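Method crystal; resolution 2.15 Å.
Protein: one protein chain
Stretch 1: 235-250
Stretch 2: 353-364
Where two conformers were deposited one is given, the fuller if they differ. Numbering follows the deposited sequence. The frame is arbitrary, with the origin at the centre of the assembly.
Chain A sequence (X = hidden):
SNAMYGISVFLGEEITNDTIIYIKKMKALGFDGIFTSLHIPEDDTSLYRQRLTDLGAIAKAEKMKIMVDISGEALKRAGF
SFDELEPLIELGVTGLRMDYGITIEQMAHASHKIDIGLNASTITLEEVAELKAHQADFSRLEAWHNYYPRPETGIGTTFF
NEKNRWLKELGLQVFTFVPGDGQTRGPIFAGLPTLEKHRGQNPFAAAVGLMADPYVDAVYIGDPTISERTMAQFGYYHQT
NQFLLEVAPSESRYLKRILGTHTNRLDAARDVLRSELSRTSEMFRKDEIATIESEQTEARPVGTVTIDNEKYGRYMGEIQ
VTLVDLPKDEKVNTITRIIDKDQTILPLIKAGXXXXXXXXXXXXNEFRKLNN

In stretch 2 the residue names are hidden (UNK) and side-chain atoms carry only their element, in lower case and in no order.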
# COMPACT_ATOMS: atom_id res chain seq x y z
N GLY A 235 -5.11 1.67 -9.34
CA GLY A 235 -5.37 2.55 -10.45
C GLY A 235 -6.78 3.07 -10.38
O GLY A 235 -7.01 4.26 -10.57
N TYR A 236 -7.73 2.19 -10.12
CA TYR A 236 -9.13 2.58 -10.05
C TYR A 236 -9.36 3.61 -8.93
O TYR A 236 -10.05 4.62 -9.10
CB TYR A 236 -10.00 1.33 -9.84
CG TYR A 236 -11.34 1.36 -10.53
CD1 TYR A 236 -12.48 1.88 -9.89
CD2 TYR A 236 -11.48 0.85 -11.84
CE1 TYR A 236 -13.72 1.89 -10.54
CE2 TYR A 236 -12.71 0.85 -12.49
CZ TYR A 236 -13.82 1.37 -11.84
OH TYR A 236 -15.03 1.36 -12.53
N TYR A 237 -8.77 3.34 -7.76
CA TYR A 237 -8.87 4.24 -6.63
C TYR A 237 -8.20 5.56 -6.94
O TYR A 237 -8.70 6.63 -6.60
CB TYR A 237 -8.16 3.62 -5.42
CG TYR A 237 -8.39 4.38 -4.12
CD1 TYR A 237 -9.69 4.64 -3.69
CD2 TYR A 237 -7.32 4.83 -3.32
CE1 TYR A 237 -9.94 5.33 -2.50
CE2 TYR A 237 -7.56 5.54 -2.11
CZ TYR A 237 -8.88 5.77 -1.73
OH TYR A 237 -9.20 6.43 -0.57
N HIS A 238 -7.04 5.50 -7.58
CA HIS A 238 -6.28 6.72 -7.83
C HIS A 238 -7.00 7.65 -8.84
O HIS A 238 -7.04 8.87 -8.67
CB HIS A 238 -4.86 6.34 -8.23
CG HIS A 238 -4.08 7.41 -8.92
ND1 HIS A 238 -3.43 8.41 -8.24
CD2 HIS A 238 -3.80 7.60 -10.23
CE1 HIS A 238 -2.79 9.18 -9.10
NE2 HIS A 238 -3.00 8.71 -10.32
N GLN A 239 -7.62 7.07 -9.86
CA GLN A 239 -8.29 7.88 -10.88
C GLN A 239 -9.68 8.34 -10.51
O GLN A 239 -10.13 9.39 -10.96
CB GLN A 239 -8.37 7.13 -12.21
CG GLN A 239 -7.03 6.93 -12.85
CD GLN A 239 -7.13 6.27 -14.21
OE1 GLN A 239 -8.11 6.44 -14.95
NE2 GLN A 239 -6.09 5.52 -14.55
N THR A 240 -10.38 7.53 -9.72
CA THR A 240 -11.82 7.77 -9.47
C THR A 240 -12.20 7.94 -8.00
O THR A 240 -13.36 8.25 -7.71
CB THR A 240 -12.70 6.60 -10.04
OG1 THR A 240 -12.59 5.42 -9.19
CG2 THR A 240 -12.29 6.26 -11.50
N ASN A 241 -11.27 7.70 -7.07
CA ASN A 241 -11.59 7.72 -5.64
C ASN A 241 -12.55 6.59 -5.24
O ASN A 241 -13.14 6.63 -4.17
CB ASN A 241 -12.17 9.09 -5.22
CG ASN A 241 -12.06 9.34 -3.71
OD1 ASN A 241 -11.27 8.70 -3.02
ND2 ASN A 241 -12.85 10.29 -3.20
N GLN A 242 -12.72 5.59 -6.10
CA GLN A 242 -13.63 4.50 -5.80
C GLN A 242 -12.86 3.26 -5.46
O GLN A 242 -11.81 2.99 -6.08
CB GLN A 242 -14.51 4.17 -7.01
CG GLN A 242 -15.51 5.21 -7.46
CD GLN A 242 -16.02 4.97 -8.89
OE1 GLN A 242 -15.91 3.88 -9.45
NE2 GLN A 242 -16.58 6.00 -9.49
N PHE A 243 -13.39 2.49 -4.50
CA PHE A 243 -12.89 1.20 -4.13
C PHE A 243 -13.52 0.14 -5.02
O PHE A 243 -14.74 0.01 -5.09
CB PHE A 243 -13.22 0.87 -2.65
CG PHE A 243 -12.53 1.75 -1.67
CD1 PHE A 243 -11.17 1.53 -1.32
CD2 PHE A 243 -13.21 2.83 -1.09
CE1 PHE A 243 -10.51 2.36 -0.42
CE2 PHE A 243 -12.57 3.66 -0.17
CZ PHE A 243 -11.22 3.44 0.17
N LEU A 244 -12.68 -0.65 -5.67
CA LEU A 244 -13.13 -1.61 -6.65
C LEU A 244 -13.05 -2.99 -6.03
O LEU A 244 -11.97 -3.42 -5.62
CB LEU A 244 -12.26 -1.51 -7.90
CG LEU A 244 -12.57 -2.38 -9.12
CD1 LEU A 244 -13.93 -1.99 -9.72
CD2 LEU A 244 -11.47 -2.32 -10.18
N LEU A 245 -14.18 -3.70 -6.00
CA LEU A 245 -14.23 -5.03 -5.37
C LEU A 245 -14.98 -6.01 -6.25
O LEU A 245 -15.86 -5.62 -7.00
CB LEU A 245 -14.92 -4.98 -3.98
CG LEU A 245 -14.54 -3.95 -2.91
CD1 LEU A 245 -15.26 -2.63 -3.20
CD2 LEU A 245 -14.89 -4.43 -1.48
N GLU A 246 -14.62 -7.29 -6.14
CA GLU A 246 -15.28 -8.38 -6.88
C GLU A 246 -16.29 -9.15 -6.03
O GLU A 246 -16.14 -9.25 -4.81
CB GLU A 246 -14.24 -9.35 -7.46
CG GLU A 246 -13.68 -8.92 -8.79
CD GLU A 246 -12.57 -9.85 -9.33
OE1 GLU A 246 -12.26 -10.91 -8.72
OE2 GLU A 246 -12.02 -9.51 -10.41
N VAL A 247 -17.31 -9.70 -6.68
CA VAL A 247 -18.31 -10.49 -6.00
C VAL A 247 -18.37 -11.84 -6.65
O VAL A 247 -18.00 -11.98 -7.83
CB VAL A 247 -19.75 -9.82 -6.03
CG1 VAL A 247 -19.75 -8.54 -5.25
CG2 VAL A 247 -20.29 -9.62 -7.51
N ALA A 248 -18.83 -12.85 -5.90
CA ALA A 248 -18.98 -14.21 -6.43
C ALA A 248 -20.06 -14.24 -7.50
O ALA A 248 -20.99 -13.45 -7.45
CB ALA A 248 -19.35 -15.20 -5.30
N PRO A 249 -19.96 -15.18 -8.47
CA PRO A 249 -21.07 -15.39 -9.42
C PRO A 249 -22.38 -15.66 -8.70
O PRO A 249 -22.38 -16.26 -7.64
CB PRO A 249 -20.63 -16.65 -10.20
CG PRO A 249 -19.11 -16.62 -10.12
CD PRO A 249 -18.86 -16.14 -8.71
N SER A 250 -23.50 -15.21 -9.25
CA SER A 250 -24.81 -15.49 -8.70
C SER A 250 -25.85 -15.59 -9.78
O SER A 250 -25.72 -15.01 -10.85
CB SER A 250 -25.24 -14.40 -7.72
OG SER A 250 -26.61 -14.54 -7.38
N UNK A 353 -17.89 7.28 1.26
CA UNK A 353 -17.01 6.69 0.24
C UNK A 353 -17.75 5.88 -0.82
O UNK A 353 -18.73 5.16 -0.52
o UNK A 353 -14.22 5.98 2.53
c UNK A 353 -15.93 5.77 0.87
c UNK A 353 -14.87 6.54 1.66
n UNK A 353 -14.72 7.84 1.39
N UNK A 354 -17.25 5.95 -2.06
CA UNK A 354 -17.80 5.16 -3.17
C UNK A 354 -17.10 3.85 -3.38
O UNK A 354 -15.89 3.74 -3.18
n UNK A 354 -17.07 8.49 -6.02
c UNK A 354 -18.37 7.25 -4.42
o UNK A 354 -19.15 7.86 -6.58
c UNK A 354 -18.23 7.91 -5.76
c UNK A 354 -17.78 5.90 -4.48
N UNK A 355 -17.87 2.87 -3.84
CA UNK A 355 -17.34 1.55 -4.13
C UNK A 355 -18.10 0.93 -5.27
O UNK A 355 -19.31 1.10 -5.37
c UNK A 355 -17.41 0.69 -2.89
c UNK A 355 -21.35 0.01 -1.19
c UNK A 355 -20.66 1.19 -0.89
c UNK A 355 -20.79 -0.91 -2.06
c UNK A 355 -19.51 -0.70 -2.61
c UNK A 355 -18.81 0.48 -2.33
c UNK A 355 -19.38 1.41 -1.47
N UNK A 356 -17.37 0.20 -6.12
CA UNK A 356 -17.87 -0.36 -7.35
C UNK A 356 -17.74 -1.89 -7.29
O UNK A 356 -16.65 -2.43 -7.04
c UNK A 356 -17.53 -0.35 -9.85
o UNK A 356 -17.20 1.67 -8.50
c UNK A 356 -17.07 0.22 -8.52
N UNK A 357 -18.84 -2.59 -7.50
CA UNK A 357 -18.87 -4.05 -7.42
C UNK A 357 -18.83 -4.56 -8.83
O UNK A 357 -19.61 -4.11 -9.68
c UNK A 357 -20.37 -3.95 -5.31
c UNK A 357 -20.17 -4.51 -6.72
c UNK A 357 -19.06 -4.14 -4.43
c UNK A 357 -21.61 -4.58 -4.62
N UNK A 358 -17.89 -5.48 -9.08
CA UNK A 358 -17.77 -6.08 -10.40
C UNK A 358 -17.71 -7.60 -10.22
O UNK A 358 -17.38 -8.12 -9.14
c UNK A 358 -16.69 -4.06 -11.56
c UNK A 358 -15.21 -5.85 -10.52
c UNK A 358 -16.56 -5.56 -11.23
N UNK A 359 -18.03 -8.32 -11.28
CA UNK A 359 -18.10 -9.76 -11.13
C UNK A 359 -16.69 -10.38 -11.14
O UNK A 359 -15.73 -9.81 -11.69
c UNK A 359 -18.37 -10.84 -13.39
c UNK A 359 -19.09 -10.38 -12.13
o UNK A 359 -19.76 -11.50 -11.50
N UNK A 360 -16.56 -11.51 -10.46
CA UNK A 360 -15.26 -12.12 -10.19
C UNK A 360 -14.45 -12.33 -11.48
O UNK A 360 -14.97 -12.80 -12.49
o UNK A 360 -15.23 -16.10 -8.31
c UNK A 360 -14.07 -14.07 -9.00
c UNK A 360 -15.42 -13.44 -9.41
c UNK A 360 -14.18 -15.41 -8.24
o UNK A 360 -13.17 -15.77 -7.56
N UNK A 361 -13.18 -11.91 -11.43
CA UNK A 361 -12.21 -12.10 -12.50
C UNK A 361 -12.12 -10.95 -13.48
O UNK A 361 -11.32 -11.02 -14.42
N UNK A 362 -12.91 -9.88 -13.28
CA UNK A 362 -13.03 -8.80 -14.29
C UNK A 362 -12.35 -7.48 -13.88
O UNK A 362 -12.37 -6.50 -14.63
c UNK A 362 -14.49 -8.55 -14.73
o UNK A 362 -15.25 -8.03 -13.64
c UNK A 362 -15.14 -9.84 -15.23
N UNK A 363 -11.76 -7.45 -12.69
CA UNK A 363 -11.12 -6.23 -12.20
C UNK A 363 -10.13 -5.66 -13.22
O UNK A 363 -10.14 -4.45 -13.50
c UNK A 363 -10.48 -6.44 -10.82
c UNK A 363 -11.52 -6.15 -9.72
c UNK A 363 -9.24 -5.50 -10.61
c UNK A 363 -10.96 -6.20 -8.30
N UNK A 364 -9.29 -6.52 -13.81
CA UNK A 364 -8.31 -6.08 -14.80
C UNK A 364 -8.92 -5.39 -16.02
O UNK A 364 -8.47 -4.31 -16.40
o UNK A 364 -6.30 -10.00 -13.19
c UNK A 364 -6.56 -7.78 -14.04
o UNK A 364 -8.36 -9.11 -13.11
c UNK A 364 -7.39 -7.23 -15.21
c UNK A 364 -7.12 -9.06 -13.39
O HOH W 1 -15.02 7.35 -2.34
O HOH W 2 -9.77 -10.31 -10.86

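Position 353 has two side-chain carbons, the second carrying one oxygen and one nitrogen. That is a short amide, Asn353. Its OD1 lies near the plane of the Phe243 ring, at the edge, 3.9 Å from Phe243 CE2.

Position 354 has three carbons, the third bearing one oxygen and one nitrogen. The amide is one carbon longer: Gln354. Its CB is 3.8 Å from Gln242 CG. Water 1 accepts from Gln354 N and donates to Asn241 O, 2.6 and 2.7 Å away.

Position 355 has one carbon and then a ring of six carbons, with no oxygen. It is Phe355. Its CB is 4.0 Å from Leu245 CD1, while the ring leads away from stretch 1.

Position 356 has one carbon carrying one oxygen and one carbon. The oxygen lies 2.7 Å from Gln242 OE1, so a hydroxyl fits and Thr356 is the reading. Thr356 OG1 donates to that amide oxygen.

Position 357 has four carbons, forked at the second: Leu357. Its CD2 is 4.2 Å from Leu245 CB.

Position 358 has three carbons, forked at the first. This is Val358. CG1 packs on Leu244 CD1 at 3.9 Å.

Position 359 has one carbon carrying one oxygen and one carbon, hence Thr359. Its OG1 is 4.4 Å from Val247 CG2.

Position 360 has three carbons, the last with two oxygens: Glu360. Its OE1 is 3.7 Å from Pro249 CD.

Position 361 has no side-chain atoms. Phi is 93°, which favours glycine. It is Gly361, in a type II turn from Thr359 to position 362.

Position 362 has one carbon carrying one oxygen and one carbon. It is Thr362, whose OG1 donates to Thr359 O at 2.7 Å.

Position 363 has four carbons, forked at the first, with one arm two carbons long. It is Ile363. Its CG1 is 3.9 Å from Leu244 CD2.

Position 364 has three carbons, the last with two oxygens: Glu364. Water 2 donates to both Glu364 OE1 and Glu246 OE2.

The contact is a parallel strand pair. Phe243 N donates to Gln354 O (3.1 Å), and Thr356 N donates back to Phe243 O (2.8 Å). The pattern repeats at Leu245, then Val247, where the bond from Glu360 N to Val247 O is weak. Phe243, Leu245 and Val247 share one face with Phe355, Leu357 and Thr359. On the other, Glu246 reaches past the strand end, and its OE2 accepts from Ile363 N at 3.1 Å. That bond ties the first strand to the start of the following helix.

Stretch 2 (353-364) NQFTLVTEGTIE
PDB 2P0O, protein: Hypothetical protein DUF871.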